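Local coordinates for protein beta-galacturonidase (Eisenbergiella tayi, PDB 6NCW) that probably hydrolyses terminal beta-galacturonides as a glycoside hydrolase of family 2, its galacturonate-binding residues being drawn largely from a TIM-barrel domain, at residues F120-V128 against N346-G354. Numbering follows the deposited sequence.
Sequences FGPDSALHV and NPHFKQQCG
The H348 ring turns its edge to the 120-128 loop: P122 O lies near the ring plane, 3.4 Å from H348 CD2, and a water in the same plane joins NE2 to D123 OD1. On the F349 ring, C353 SG lies above one face, offset toward the rim, A125 CB approaches the edge, and L126 CD2 comes obliquely, 4.0 Å from F349 CD1. These groups join the capped turn and first turn of helix 349-364, in the TIM-barrel domain, to the loop between strands 109-117 and 142-147 of the N-terminal beta-sandwich. N346 makes the capping bond, OD1 accepting from H348 N; with CG anti to the backbone N (chi1 -178°), the amide is carried toward the loop, where ND2 donates to P122 O in a nearly straight bond (3.1 Å, 165°) tilted from the P122 carbonyl plane. The A125 methyl fits between N346 and the F349 backbone, CB lying 3.7 Å from F349 CA and 3.1 Å from Q352 OE1. L126 slides past the Q352 side chain in the opposite direction, L126 CD1 being 3.8 Å from Q352 CB. S124 OG donates to H127 O and is also hydrogen-bonded to Y92 OH. Extended beyond CG, Q352 grips the loop backbone with both amide ends: NE2 donates to D123 O at 3.0 Å, and A125 N donates to an in-plane lone pair of OE1, also at 3.0 Å.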
loop_
_atom_site.group_PDB
_atom_site.type_symbol
_atom_site.label_atom_id
_atom_site.label_comp_id
_atom_site.label_asym_id
_atom_site.label_seq_id
_atom_site.Cartn_x
_atom_site.Cartn_y
_atom_site.Cartn_z
ATOM N N PHE A 120 10.493 -17.194 26.546
ATOM C CA PHE A 120 11.908 -16.880 26.685
ATOM C C PHE A 120 12.280 -16.860 28.164
ATOM O O PHE A 120 11.443 -16.583 29.027
ATOM C CB PHE A 120 12.238 -15.514 26.073
ATOM C CG PHE A 120 11.948 -15.403 24.599
ATOM C CD1 PHE A 120 12.336 -16.387 23.715
ATOM C CD2 PHE A 120 11.304 -14.290 24.108
ATOM C CE1 PHE A 120 12.080 -16.250 22.359
ATOM C CE2 PHE A 120 11.051 -14.149 22.772
ATOM C CZ PHE A 120 11.427 -15.132 21.895
ATOM N N GLY A 121 13.552 -17.112 28.446
ATOM C CA GLY A 121 14.048 -17.074 29.801
ATOM C C GLY A 121 15.278 -17.939 29.995
ATOM O O GLY A 121 15.826 -18.498 29.042
ATOM N N PRO A 122 15.719 -18.081 31.252
ATOM C CA PRO A 122 17.015 -18.736 31.518
ATOM C C PRO A 122 17.106 -20.178 31.061
ATOM O O PRO A 122 18.221 -20.660 30.795
ATOM C CB PRO A 122 17.143 -18.643 33.046
ATOM C CG PRO A 122 16.246 -17.523 33.441
ATOM C CD PRO A 122 15.109 -17.533 32.474
ATOM N N ASP A 123 15.987 -20.906 31.019
ATOM C CA ASP A 123 16.040 -22.303 30.595
ATOM C C ASP A 123 16.353 -22.441 29.112
ATOM O O ASP A 123 16.766 -23.523 28.679
ATOM C CB ASP A 123 14.710 -23.016 30.876
ATOM C CG ASP A 123 14.337 -23.027 32.354
ATOM O OD1 ASP A 123 15.193 -22.684 33.202
ATOM O OD2 ASP A 123 13.181 -23.394 32.661
ATOM N N SER A 124 16.151 -21.377 28.327
ATOM C CA SER A 124 16.224 -21.440 26.870
ATOM C C SER A 124 17.434 -20.645 26.399
ATOM O O SER A 124 17.421 -19.411 26.432
ATOM C CB SER A 124 14.933 -20.913 26.255
ATOM O OG SER A 124 15.034 -20.892 24.844
ATOM N N ALA A 125 18.478 -21.345 25.947
ATOM C CA ALA A 125 19.697 -20.661 25.528
ATOM C C ALA A 125 19.748 -20.380 24.031
ATOM O O ALA A 125 20.509 -19.501 23.600
ATOM C CB ALA A 125 20.932 -21.470 25.936
ATOM N N LEU A 126 18.961 -21.100 23.232
ATOM C CA LEU A 126 18.955 -20.931 21.785
ATOM C C LEU A 126 17.805 -20.034 21.330
ATOM O O LEU A 126 18.020 -19.048 20.616
ATOM C CB LEU A 126 18.885 -22.320 21.110
ATOM C CG LEU A 126 19.967 -23.315 21.569
ATOM C CD1 LEU A 126 19.888 -24.633 20.791
ATOM C CD2 LEU A 126 21.358 -22.726 21.451
ATOM N N HIS A 127 16.582 -20.350 21.753
ATOM C CA HIS A 127 15.434 -19.486 21.523
ATOM C C HIS A 127 15.481 -18.322 22.498
ATOM O O HIS A 127 15.249 -18.515 23.694
ATOM C CB HIS A 127 14.138 -20.264 21.685
ATOM C CG HIS A 127 13.926 -21.275 20.618
ATOM N ND1 HIS A 127 13.294 -20.973 19.433
ATOM C CD2 HIS A 127 14.297 -22.575 20.535
ATOM C CE1 HIS A 127 13.259 -22.055 18.676
ATOM N NE2 HIS A 127 13.856 -23.043 19.322
ATOM N N VAL A 128 15.779 -17.128 21.980
ATOM C CA VAL A 128 15.902 -15.874 22.729
ATOM C C VAL A 128 15.221 -14.759 21.930
ATOM O O VAL A 128 14.905 -14.965 20.749
ATOM C CB VAL A 128 17.379 -15.525 22.987
ATOM C CG1 VAL A 128 18.070 -16.608 23.844
ATOM C CG2 VAL A 128 18.102 -15.328 21.671
ATOM N N ASN A 346 25.319 -19.154 29.122
ATOM C CA ASN A 346 24.130 -19.751 29.707
ATOM C C ASN A 346 24.430 -21.217 30.042
ATOM O O ASN A 346 25.034 -21.923 29.219
ATOM C CB ASN A 346 22.956 -19.627 28.725
ATOM C CG ASN A 346 21.657 -20.175 29.283
ATOM O OD1 ASN A 346 21.546 -21.362 29.528
ATOM N ND2 ASN A 346 20.656 -19.307 29.456
ATOM N N PRO A 347 24.091 -21.689 31.247
ATOM C CA PRO A 347 24.487 -23.056 31.643
ATOM C C PRO A 347 23.891 -24.158 30.779
ATOM O O PRO A 347 24.359 -25.302 30.872
ATOM C CB PRO A 347 23.998 -23.167 33.099
ATOM C CG PRO A 347 22.977 -22.119 33.258
ATOM C CD PRO A 347 23.371 -20.984 32.324
ATOM N N HIS A 348 22.876 -23.870 29.962
ATOM C CA HIS A 348 22.304 -24.874 29.069
ATOM C C HIS A 348 22.832 -24.778 27.652
ATOM O O HIS A 348 22.461 -25.618 26.824
ATOM C CB HIS A 348 20.772 -24.767 29.023
ATOM C CG HIS A 348 20.126 -24.786 30.368
ATOM N ND1 HIS A 348 20.162 -25.889 31.192
ATOM C CD2 HIS A 348 19.435 -23.833 31.039
ATOM C CE1 HIS A 348 19.519 -25.615 32.314
ATOM N NE2 HIS A 348 19.070 -24.374 32.248
ATOM N N PHE A 349 23.667 -23.769 27.348
ATOM C CA PHE A 349 24.000 -23.467 25.957
ATOM C C PHE A 349 24.721 -24.632 25.278
ATOM O O PHE A 349 24.342 -25.050 24.179
ATOM C CB PHE A 349 24.845 -22.194 25.867
ATOM C CG PHE A 349 25.365 -21.917 24.475
ATOM C CD1 PHE A 349 24.519 -21.424 23.487
ATOM C CD2 PHE A 349 26.695 -22.157 24.152
ATOM C CE1 PHE A 349 24.990 -21.163 22.202
ATOM C CE2 PHE A 349 27.176 -21.902 22.873
ATOM C CZ PHE A 349 26.320 -21.404 21.895
ATOM N N LYS A 350 25.779 -25.155 25.908
ATOM C CA LYS A 350 26.549 -26.235 25.284
ATOM C C LYS A 350 25.709 -27.497 25.105
ATOM O O LYS A 350 25.755 -28.139 24.048
ATOM C CB LYS A 350 27.802 -26.531 26.111
ATOM C CG LYS A 350 28.932 -25.498 25.922
ATOM C CD LYS A 350 29.757 -25.316 27.196
ATOM C CE LYS A 350 31.248 -25.579 26.995
ATOM N NZ LYS A 350 31.904 -24.613 26.074
ATOM N N GLN A 351 24.933 -27.864 26.128
ATOM C CA GLN A 351 24.075 -29.042 26.035
ATOM C C GLN A 351 23.045 -28.889 24.917
ATOM O O GLN A 351 22.803 -29.829 24.150
ATOM C CB GLN A 351 23.396 -29.285 27.392
ATOM C CG GLN A 351 22.666 -30.624 27.524
ATOM C CD GLN A 351 23.603 -31.809 27.474
ATOM O OE1 GLN A 351 23.535 -32.633 26.557
ATOM N NE2 GLN A 351 24.484 -31.909 28.463
ATOM N N GLN A 352 22.446 -27.698 24.787
ATOM C CA GLN A 352 21.410 -27.509 23.772
ATOM C C GLN A 352 21.998 -27.445 22.361
ATOM O O GLN A 352 21.366 -27.916 21.407
ATOM C CB GLN A 352 20.584 -26.269 24.115
ATOM C CG GLN A 352 19.639 -26.520 25.309
ATOM C CD GLN A 352 18.983 -25.260 25.847
ATOM O OE1 GLN A 352 19.363 -24.151 25.483
ATOM N NE2 GLN A 352 17.983 -25.430 26.723
ATOM N N CYS A 353 23.212 -26.909 22.210
ATOM C CA CYS A 353 23.890 -26.949 20.919
ATOM C C CYS A 353 24.260 -28.373 20.552
ATOM O O CYS A 353 23.938 -28.848 19.453
ATOM C CB CYS A 353 25.142 -26.072 20.952
ATOM S SG CYS A 353 24.832 -24.334 20.753
ATOM N N GLY A 354 24.939 -29.068 21.472
ATOM C CA GLY A 354 25.249 -30.471 21.255
ATOM C C GLY A 354 24.033 -31.303 20.904
ATOM O O GLY A 354 24.077 -32.121 19.982
HETATM O O HOH W 1 17.619 -22.330 33.941
#